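Local coordinates for putative SAM-dependent O-methyltranferase (Podospora anserina, PDB 4YMH), which binds S-adenosyl-L-homocysteine and probably acts as an S-adenosylmethionine-dependent O-methyltransferase of the cation-dependent family, at residues A145-Y150 and N198-A203; G149-V154 and D205-G210. All coordinates share one frame; numbering follows the deposited sequence.

Overall arrangement
Interactions 1 and 2 are successive parts of one interface, in which the loop after strand 138-143 and the helix that follows it, 150-159, run beside helix 194-212. Their centres lie about 8 Å apart, each about 14 Å from the centre of the chain, and they share Gly149 and Tyr150. Interaction 1 covers the loop and an earlier part of helix 194-212; interaction 2 moves on to residues 205-210. The ligand ties them together on the side away from helix 194-212: Asn146 of interaction 1 and Tyr153 of interaction 2 both approach the adenine amino group of S-adenosyl-L-homocysteine, and Asn146 OD1 lies 2.7 Å from Tyr153 OH, a probable hydrogen bond.

Interaction 1: residues A145-Y150 and N198-A203; sequences ANKDGY and NGCGQA. With SAH (S-adenosyl-L-homocysteine), chain E.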
ATOM      1  N   ALA A 145      -4.067 -12.016 -13.682  1.00 19.40           N
ATOM      2  CA  ALA A 145      -4.634 -12.753 -14.825  1.00 23.65           C
ATOM      3  C   ALA A 145      -6.142 -13.011 -14.672  1.00 22.11           C
ATOM      4  O   ALA A 145      -6.876 -12.144 -14.189  1.00 22.03           O
ATOM      5  CB  ALA A 145      -3.891 -14.067 -15.019  1.00 24.98           C
ATOM      6  N   ASN A 146      -6.605 -14.196 -15.069  1.00 22.03           N
ATOM      7  CA  ASN A 146      -8.030 -14.517 -14.944  1.00 24.89           C
ATOM      8  C   ASN A 146      -8.422 -14.577 -13.464  1.00 24.91           C
ATOM      9  O   ASN A 146      -7.787 -15.281 -12.667  1.00 22.01           O
ATOM     10  CB  ASN A 146      -8.371 -15.835 -15.654  1.00 26.62           C
ATOM     11  CG  ASN A 146      -7.430 -16.955 -15.275  1.00 29.48           C
ATOM     12  OD1 ASN A 146      -6.209 -16.777 -15.275  1.00 26.32           O
ATOM     13  ND2 ASN A 146      -7.992 -18.116 -14.934  1.00 24.54           N
ATOM     14  N   LYS A 147      -9.448 -13.813 -13.095  1.00 22.04           N
ATOM     15  CA  LYS A 147      -9.790 -13.658 -11.686  1.00 20.38           C
ATOM     16  C   LYS A 147     -10.247 -14.980 -11.079  1.00 22.35           C
ATOM     17  O   LYS A 147     -10.067 -15.202  -9.875  1.00 24.55           O
ATOM     18  CB  LYS A 147     -10.859 -12.578 -11.500  1.00 22.24           C
ATOM     19  CG  LYS A 147     -10.559 -11.255 -12.219  1.00 24.77           C
ATOM     20  CD  LYS A 147      -9.208 -10.648 -11.825  1.00 29.88           C
ATOM     21  CE  LYS A 147      -8.899  -9.453 -12.726  1.00 33.91           C
ATOM     22  NZ  LYS A 147      -7.436  -9.302 -12.971  1.00 39.65           N
ATOM     23  N   ASP A 148     -10.809 -15.873 -11.896  1.00 22.89           N
ATOM     24  CA  ASP A 148     -11.269 -17.157 -11.364  1.00 24.89           C
ATOM     25  C   ASP A 148     -10.103 -18.131 -11.146  1.00 26.27           C
ATOM     26  O   ASP A 148     -10.294 -19.227 -10.619  1.00 24.40           O
ATOM     27  CB  ASP A 148     -12.357 -17.788 -12.274  1.00 24.97           C
ATOM     28  CG  ASP A 148     -11.841 -18.192 -13.661  1.00 29.44           C
ATOM     29  OD1 ASP A 148     -10.778 -17.725 -14.090  1.00 30.36           O
ATOM     30  OD2 ASP A 148     -12.536 -18.958 -14.359  1.00 36.99           O
ATOM     31  N   GLY A 149      -8.895 -17.726 -11.531  1.00 21.74           N
ATOM     32  CA  GLY A 149      -7.708 -18.553 -11.344  1.00 21.59           C
ATOM     33  C   GLY A 149      -6.801 -18.210 -10.157  1.00 22.35           C
ATOM     34  O   GLY A 149      -5.888 -18.983  -9.818  1.00 22.33           O
ATOM     35  N   TYR A 150      -7.057 -17.073  -9.507  1.00 22.19           N
ATOM     36  CA  TYR A 150      -6.164 -16.573  -8.455  1.00 17.29           C
ATOM     37  C   TYR A 150      -5.911 -17.607  -7.358  1.00 20.77           C
ATOM     38  O   TYR A 150      -4.755 -17.863  -6.981  1.00 22.00           O
ATOM     39  CB  TYR A 150      -6.731 -15.295  -7.814  1.00 18.72           C
ATOM     40  CG  TYR A 150      -6.515 -14.001  -8.580  1.00 19.23           C
ATOM     41  CD1 TYR A 150      -6.398 -13.988  -9.962  1.00 18.24           C
ATOM     42  CD2 TYR A 150      -6.451 -12.784  -7.908  1.00 15.09           C
ATOM     43  CE1 TYR A 150      -6.225 -12.794 -10.657  1.00 18.35           C
ATOM     44  CE2 TYR A 150      -6.266 -11.590  -8.590  1.00 15.46           C
ATOM     45  CZ  TYR A 150      -6.161 -11.602  -9.961  1.00 18.85           C
ATOM     46  OH  TYR A 150      -5.991 -10.414 -10.629  1.00 18.44           O
ATOM     47  N   ASN A 198     -19.361  -9.088 -12.031  1.00 20.01           N
ATOM     48  CA  ASN A 198     -20.060  -9.801 -10.964  1.00 25.38           C
ATOM     49  C   ASN A 198     -19.541 -11.228 -10.859  1.00 22.86           C
ATOM     50  O   ASN A 198     -19.345 -11.753  -9.758  1.00 22.35           O
ATOM     51  CB  ASN A 198     -21.574  -9.808 -11.214  1.00 28.18           C
ATOM     52  CG  ASN A 198     -22.300  -8.726 -10.438  1.00 36.32           C
ATOM     53  OD1 ASN A 198     -22.136  -8.589  -9.219  1.00 33.38           O
ATOM     54  ND2 ASN A 198     -23.096  -7.936 -11.144  1.00 42.07           N
ATOM     55  N   GLY A 199     -19.326 -11.854 -12.019  1.00 22.77           N
ATOM     56  CA  GLY A 199     -18.694 -13.164 -12.048  1.00 22.82           C
ATOM     57  C   GLY A 199     -17.325 -13.136 -11.379  1.00 18.94           C
ATOM     58  O   GLY A 199     -16.996 -13.983 -10.512  1.00 23.18           O
ATOM     59  N   CYS A 200     -16.516 -12.156 -11.788  1.00 19.41           N
ATOM     60  CA  CYS A 200     -15.199 -11.988 -11.181  1.00 19.74           C
ATOM     61  C   CYS A 200     -15.310 -11.804  -9.674  1.00 19.98           C
ATOM     62  O   CYS A 200     -14.550 -12.384  -8.923  1.00 20.57           O
ATOM     63  CB  CYS A 200     -14.454 -10.801 -11.792  1.00 22.24           C
ATOM     64  SG  CYS A 200     -13.935 -11.123 -13.506  1.00 23.78           S
ATOM     65  N   GLY A 201     -16.271 -11.004  -9.236  1.00 19.60           N
ATOM     66  CA  GLY A 201     -16.426 -10.726  -7.823  1.00 16.79           C
ATOM     67  C   GLY A 201     -16.778 -11.961  -7.024  1.00 18.82           C
ATOM     68  O   GLY A 201     -16.284 -12.136  -5.923  1.00 18.70           O
ATOM     69  N   GLN A 202     -17.638 -12.819  -7.564  1.00 17.66           N
ATOM     70  CA  GLN A 202     -17.971 -14.062  -6.861  1.00 18.44           C
ATOM     71  C   GLN A 202     -16.727 -14.940  -6.695  1.00 20.28           C
ATOM     72  O   GLN A 202     -16.467 -15.496  -5.597  1.00 21.81           O
ATOM     73  CB  GLN A 202     -19.079 -14.819  -7.604  1.00 23.04           C
ATOM     74  CG  GLN A 202     -20.370 -14.019  -7.640  1.00 32.44           C
ATOM     75  CD  GLN A 202     -21.341 -14.506  -8.699  1.00 41.44           C
ATOM     76  OE1 GLN A 202     -21.133 -15.550  -9.324  1.00 47.10           O
ATOM     77  NE2 GLN A 202     -22.409 -13.747  -8.910  1.00 44.66           N
ATOM     78  N   ALA A 203     -15.954 -15.062  -7.782  1.00 19.27           N
ATOM     79  CA  ALA A 203     -14.734 -15.867  -7.705  1.00 20.21           C
ATOM     80  C   ALA A 203     -13.719 -15.262  -6.709  1.00 20.22           C
ATOM     81  O   ALA A 203     -13.064 -15.971  -5.936  1.00 21.84           O
ATOM     82  CB  ALA A 203     -14.103 -16.021  -9.097  1.00 21.26           C
TER
HETATM   83  N   SAH E1001      -0.686  -6.961 -16.072  1.00 31.95           N
HETATM   84  CA  SAH E1001      -1.175  -6.168 -17.165  1.00 35.69           C
HETATM   85  CB  SAH E1001      -2.639  -6.475 -17.470  1.00 32.83           C
HETATM   86  CG  SAH E1001      -3.077  -7.935 -17.397  1.00 29.14           C
HETATM   87  SD  SAH E1001      -4.732  -8.116 -17.949  1.00 31.51           S
HETATM   88  C   SAH E1001      -1.044  -4.698 -16.872  1.00 35.76           C
HETATM   89  O   SAH E1001      -1.039  -3.902 -17.781  1.00 30.25           O
HETATM   90  OXT SAH E1001      -0.954  -4.330 -15.710  1.00 36.11           O
HETATM   91  C5' SAH E1001      -4.857  -9.846 -17.746  1.00 30.17           C
HETATM   92  C4' SAH E1001      -4.089 -10.662 -18.774  1.00 30.11           C
HETATM   93  O4' SAH E1001      -4.104 -12.026 -18.397  1.00 33.68           O
HETATM   94  C3' SAH E1001      -4.714 -10.613 -20.148  1.00 32.92           C
HETATM   95  O3' SAH E1001      -3.769 -10.230 -21.118  1.00 33.00           O
HETATM   96  C2' SAH E1001      -5.182 -12.023 -20.401  1.00 31.31           C
HETATM   97  O2' SAH E1001      -5.157 -12.387 -21.745  1.00 28.94           O
HETATM   98  C1' SAH E1001      -4.283 -12.853 -19.519  1.00 32.84           C
HETATM   99  N9  SAH E1001      -4.880 -14.129 -19.100  1.00 33.36           N
HETATM  100  C8  SAH E1001      -6.141 -14.374 -18.795  1.00 32.96           C
HETATM  101  N7  SAH E1001      -6.306 -15.640 -18.453  1.00 28.91           N
HETATM  102  C5  SAH E1001      -5.135 -16.223 -18.530  1.00 30.80           C
HETATM  103  C6  SAH E1001      -4.600 -17.561 -18.290  1.00 30.09           C
HETATM  104  N6  SAH E1001      -5.422 -18.510 -17.900  1.00 32.24           N
HETATM  105  N1  SAH E1001      -3.299 -17.779 -18.465  1.00 29.65           N
HETATM  106  C2  SAH E1001      -2.497 -16.792 -18.847  1.00 29.99           C
HETATM  107  N3  SAH E1001      -2.901 -15.557 -19.077  1.00 28.46           N
HETATM  108  C4  SAH E1001      -4.189 -15.221 -18.938  1.00 31.11           C
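A small, apolar loop-to-helix contact joins Lys147 and Asp148, in the loop between strand 138-143 and helix 150-159, to Cys200 and Ala203 on helix 194-212. The alkyl part of Lys147 does the touching: its CG lies 3.6 Å from Cys200 SG, and Lys147 CB also lies against Cys200 SG and Cys200 CB. One helical turn on, the methyl CB of Ala203 packs on the backbone of Asp148, 3.8 Å from Asp148 CA. A bend at chi2 (-56°) turns the Lys147 chain back from the helix and carries its ammonium group to the loop, where NZ donates to Ala145 O at 3.1 Å, in the carbonyl plane, and is hydrogen-bonded to Tyr150 OH. The buried ammonium group is thus satisfied while its methylenes serve as packing surface. On the ligand side, Asn146 OD1 lies 3.2 Å from SAH N6 and also has Tyr153 OH as a partner, while Asn146 ND2 donates to Asp148 OD1 at 2.9 Å, on the syn side but tilted out of the carboxylate plane. Replacing this asparagine by an alanine removes both amide atoms and would probably leave the Asp148 carboxylate without its donor, and Tyr153 OH and the adenine amino group without OD1 beside them. Such a loop at the carboxyl end of a parallel strand, lining the cofactor pocket, is typical of the Rossmann-like fold of class I methyltransferases.

Interaction 2: residues G149-V154 and D205-G210; sequences GYAGYV and DKFSAG. With SAH (S-adenosyl-L-homocysteine), chain E.
Phe207 of helix 194-212 packs against the start of helix 150-159, its ring covered on one face by Tyr150 and bordered at its edge by Val154. The tight part lies over that face and along the backbone beside it. Tyr150 CB stands 3.7 Å from the ring centroid and only 12° off the ring normal, a CH-pi contact almost over the centre. The Tyr150 ring turns its edge toward the face of Phe207, Tyr150 CD2 lying 3.9 Å from Phe207 CE2. The two planes are nearly perpendicular, at 88°, with centroids 5.5 Å apart, which makes a T-shaped pair. Closer still, Ala151 N approaches Phe207 CD1 obliquely, at 3.3 Å. With CG anti to the backbone N, the Phe207 side chain projects into the gap between the two segments, whose axes come within 9.7 Å. At its rim, Val154 CG2 meets Phe207 CE1 at 3.7 Å, near the ring plane. The two helical segments run in roughly the same direction, 33° apart, and pack side by side over one face of the central sheet of the Rossmann-like fold; both Tyr150 and Phe207 also touch Cys171 of strand 167-171. The hydroxyl of Tyr150 leads away from Phe207 and is hydrogen-bonded to Asp172 O. Toward solvent the side-chain packing thins to the methyl of exposed Ala151, whose CB lies 3.8 Å from Phe207 CD1. Farther round helix 194-212, Asp205 OD1 is hydrogen-bonded to Tyr19 OH of the second subunit, whereas Tyr153, on helix 150-159, extends its hydroxyl OH to within 3.4 Å of SAH N6.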
ATOM      1  N   GLY A 149      -8.895 -17.726 -11.531  1.00 21.74           N
ATOM      2  CA  GLY A 149      -7.708 -18.553 -11.344  1.00 21.59           C
ATOM      3  C   GLY A 149      -6.801 -18.210 -10.157  1.00 22.35           C
ATOM      4  O   GLY A 149      -5.888 -18.983  -9.818  1.00 22.33           O
ATOM      5  N   TYR A 150      -7.057 -17.073  -9.507  1.00 22.19           N
ATOM      6  CA  TYR A 150      -6.164 -16.573  -8.455  1.00 17.29           C
ATOM      7  C   TYR A 150      -5.911 -17.607  -7.358  1.00 20.77           C
ATOM      8  O   TYR A 150      -4.755 -17.863  -6.981  1.00 22.00           O
ATOM      9  CB  TYR A 150      -6.731 -15.295  -7.814  1.00 18.72           C
ATOM     10  CG  TYR A 150      -6.515 -14.001  -8.580  1.00 19.23           C
ATOM     11  CD1 TYR A 150      -6.398 -13.988  -9.962  1.00 18.24           C
ATOM     12  CD2 TYR A 150      -6.451 -12.784  -7.908  1.00 15.09           C
ATOM     13  CE1 TYR A 150      -6.225 -12.794 -10.657  1.00 18.35           C
ATOM     14  CE2 TYR A 150      -6.266 -11.590  -8.590  1.00 15.46           C
ATOM     15  CZ  TYR A 150      -6.161 -11.602  -9.961  1.00 18.85           C
ATOM     16  OH  TYR A 150      -5.991 -10.414 -10.629  1.00 18.44           O
ATOM     17  N   ALA A 151      -6.983 -18.207  -6.847  1.00 22.78           N
ATOM     18  CA  ALA A 151      -6.840 -19.176  -5.762  1.00 20.98           C
ATOM     19  C   ALA A 151      -5.882 -20.280  -6.192  1.00 22.90           C
ATOM     20  O   ALA A 151      -4.895 -20.576  -5.492  1.00 27.30           O
ATOM     21  CB  ALA A 151      -8.183 -19.745  -5.364  1.00 18.52           C
ATOM     22  N   GLY A 152      -6.118 -20.814  -7.389  1.00 21.76           N
ATOM     23  CA  GLY A 152      -5.291 -21.895  -7.901  1.00 21.71           C
ATOM     24  C   GLY A 152      -3.836 -21.463  -8.009  1.00 21.07           C
ATOM     25  O   GLY A 152      -2.913 -22.187  -7.579  1.00 25.92           O
ATOM     26  N   TYR A 153      -3.632 -20.249  -8.517  1.00 20.42           N
ATOM     27  CA  TYR A 153      -2.272 -19.750  -8.692  1.00 23.40           C
ATOM     28  C   TYR A 153      -1.570 -19.685  -7.336  1.00 23.63           C
ATOM     29  O   TYR A 153      -0.443 -20.195  -7.173  1.00 21.84           O
ATOM     30  CB  TYR A 153      -2.273 -18.377  -9.360  1.00 25.23           C
ATOM     31  CG  TYR A 153      -2.794 -18.391 -10.775  1.00 23.11           C
ATOM     32  CD1 TYR A 153      -2.504 -19.450 -11.634  1.00 23.05           C
ATOM     33  CD2 TYR A 153      -3.585 -17.356 -11.258  1.00 21.12           C
ATOM     34  CE1 TYR A 153      -2.974 -19.474 -12.940  1.00 23.82           C
ATOM     35  CE2 TYR A 153      -4.070 -17.372 -12.570  1.00 21.67           C
ATOM     36  CZ  TYR A 153      -3.763 -18.438 -13.399  1.00 25.09           C
ATOM     37  OH  TYR A 153      -4.230 -18.472 -14.701  1.00 27.49           O
ATOM     38  N   VAL A 154      -2.262 -19.114  -6.353  1.00 20.30           N
ATOM     39  CA  VAL A 154      -1.611 -18.894  -5.063  1.00 17.89           C
ATOM     40  C   VAL A 154      -1.318 -20.261  -4.466  1.00 21.20           C
ATOM     41  O   VAL A 154      -0.236 -20.487  -3.901  1.00 20.70           O
ATOM     42  CB  VAL A 154      -2.471 -18.031  -4.108  1.00 19.55           C
ATOM     43  CG1 VAL A 154      -1.905 -18.072  -2.689  1.00 21.29           C
ATOM     44  CG2 VAL A 154      -2.533 -16.587  -4.600  1.00 19.81           C
ATOM     45  N   ASP A 205     -14.311 -13.292  -4.173  1.00 16.69           N
ATOM     46  CA  ASP A 205     -14.774 -13.400  -2.796  1.00 16.36           C
ATOM     47  C   ASP A 205     -14.402 -14.786  -2.256  1.00 18.96           C
ATOM     48  O   ASP A 205     -13.902 -14.919  -1.122  1.00 17.93           O
ATOM     49  CB  ASP A 205     -16.283 -13.160  -2.708  1.00 20.11           C
ATOM     50  CG  ASP A 205     -16.845 -13.463  -1.333  1.00 25.13           C
ATOM     51  OD1 ASP A 205     -16.414 -12.836  -0.334  1.00 21.98           O
ATOM     52  OD2 ASP A 205     -17.712 -14.361  -1.254  1.00 29.16           O
ATOM     53  N   LYS A 206     -14.631 -15.824  -3.063  1.00 18.87           N
ATOM     54  CA  LYS A 206     -14.199 -17.158  -2.631  1.00 21.32           C
ATOM     55  C   LYS A 206     -12.670 -17.231  -2.412  1.00 18.55           C
ATOM     56  O   LYS A 206     -12.195 -17.830  -1.444  1.00 19.44           O
ATOM     57  CB  LYS A 206     -14.635 -18.211  -3.652  1.00 26.90           C
ATOM     58  CG  LYS A 206     -16.142 -18.440  -3.687  1.00 35.62           C
ATOM     59  CD  LYS A 206     -16.490 -19.631  -4.568  1.00 41.08           C
ATOM     60  CE  LYS A 206     -17.981 -19.950  -4.511  1.00 49.30           C
ATOM     61  NZ  LYS A 206     -18.785 -18.993  -5.320  1.00 52.73           N
ATOM     62  N   PHE A 207     -11.925 -16.620  -3.329  1.00 17.71           N
ATOM     63  CA  PHE A 207     -10.464 -16.514  -3.244  1.00 18.25           C
ATOM     64  C   PHE A 207     -10.040 -15.904  -1.903  1.00 21.39           C
ATOM     65  O   PHE A 207      -9.251 -16.494  -1.132  1.00 21.67           O
ATOM     66  CB  PHE A 207      -9.946 -15.673  -4.411  1.00 14.92           C
ATOM     67  CG  PHE A 207      -8.500 -15.225  -4.275  1.00 14.54           C
ATOM     68  CD1 PHE A 207      -7.466 -16.149  -4.286  1.00 18.96           C
ATOM     69  CD2 PHE A 207      -8.185 -13.875  -4.168  1.00 14.30           C
ATOM     70  CE1 PHE A 207      -6.124 -15.734  -4.181  1.00 16.80           C
ATOM     71  CE2 PHE A 207      -6.854 -13.456  -4.052  1.00 16.75           C
ATOM     72  CZ  PHE A 207      -5.828 -14.394  -4.066  1.00 16.66           C
ATOM     73  N   SER A 208     -10.609 -14.732  -1.628  1.00 18.29           N
ATOM     74  CA  SER A 208     -10.281 -13.966  -0.425  1.00 19.27           C
ATOM     75  C   SER A 208     -10.593 -14.746   0.840  1.00 17.56           C
ATOM     76  O   SER A 208      -9.797 -14.747   1.771  1.00 20.26           O
ATOM     77  CB  SER A 208     -11.037 -12.638  -0.404  1.00 16.02           C
ATOM     78  OG  SER A 208     -10.636 -11.816  -1.476  1.00 16.43           O
ATOM     79  N   ALA A 209     -11.746 -15.411   0.876  1.00 17.39           N
ATOM     80  CA  ALA A 209     -12.106 -16.198   2.056  1.00 19.77           C
ATOM     81  C   ALA A 209     -11.167 -17.391   2.228  1.00 21.42           C
ATOM     82  O   ALA A 209     -10.819 -17.764   3.349  1.00 23.65           O
ATOM     83  CB  ALA A 209     -13.555 -16.671   1.968  1.00 20.69           C
ATOM     84  N   GLY A 210     -10.755 -17.984   1.113  1.00 20.13           N
ATOM     85  CA  GLY A 210      -9.847 -19.115   1.156  1.00 24.10           C
ATOM     86  C   GLY A 210      -8.473 -18.761   1.711  1.00 20.45           C
ATOM     87  O   GLY A 210      -7.851 -19.575   2.405  1.00 22.72           O
TER
HETATM   88  N   SAH E1001      -0.686  -6.961 -16.072  1.00 31.95           N
HETATM   89  CA  SAH E1001      -1.175  -6.168 -17.165  1.00 35.69           C
HETATM   90  CB  SAH E1001      -2.639  -6.475 -17.470  1.00 32.83           C
HETATM   91  CG  SAH E1001      -3.077  -7.935 -17.397  1.00 29.14           C
HETATM   92  SD  SAH E1001      -4.732  -8.116 -17.949  1.00 31.51           S
HETATM   93  C   SAH E1001      -1.044  -4.698 -16.872  1.00 35.76           C
HETATM   94  O   SAH E1001      -1.039  -3.902 -17.781  1.00 30.25           O
HETATM   95  OXT SAH E1001      -0.954  -4.330 -15.710  1.00 36.11           O
HETATM   96  C5' SAH E1001      -4.857  -9.846 -17.746  1.00 30.17           C
HETATM   97  C4' SAH E1001      -4.089 -10.662 -18.774  1.00 30.11           C
HETATM   98  O4' SAH E1001      -4.104 -12.026 -18.397  1.00 33.68           O
HETATM   99  C3' SAH E1001      -4.714 -10.613 -20.148  1.00 32.92           C
HETATM  100  O3' SAH E1001      -3.769 -10.230 -21.118  1.00 33.00           O
HETATM  101  C2' SAH E1001      -5.182 -12.023 -20.401  1.00 31.31           C
HETATM  102  O2' SAH E1001      -5.157 -12.387 -21.745  1.00 28.94           O
HETATM  103  C1' SAH E1001      -4.283 -12.853 -19.519  1.00 32.84           C
HETATM  104  N9  SAH E1001      -4.880 -14.129 -19.100  1.00 33.36           N
HETATM  105  C8  SAH E1001      -6.141 -14.374 -18.795  1.00 32.96           C
HETATM  106  N7  SAH E1001      -6.306 -15.640 -18.453  1.00 28.91           N
HETATM  107  C5  SAH E1001      -5.135 -16.223 -18.530  1.00 30.80           C
HETATM  108  C6  SAH E1001      -4.600 -17.561 -18.290  1.00 30.09           C
HETATM  109  N6  SAH E1001      -5.422 -18.510 -17.900  1.00 32.24           N
HETATM  110  N1  SAH E1001      -3.299 -17.779 -18.465  1.00 29.65           N
HETATM  111  C2  SAH E1001      -2.497 -16.792 -18.847  1.00 29.99           C
HETATM  112  N3  SAH E1001      -2.901 -15.557 -19.077  1.00 28.46           N
HETATM  113  C4  SAH E1001      -4.189 -15.221 -18.938  1.00 31.11           C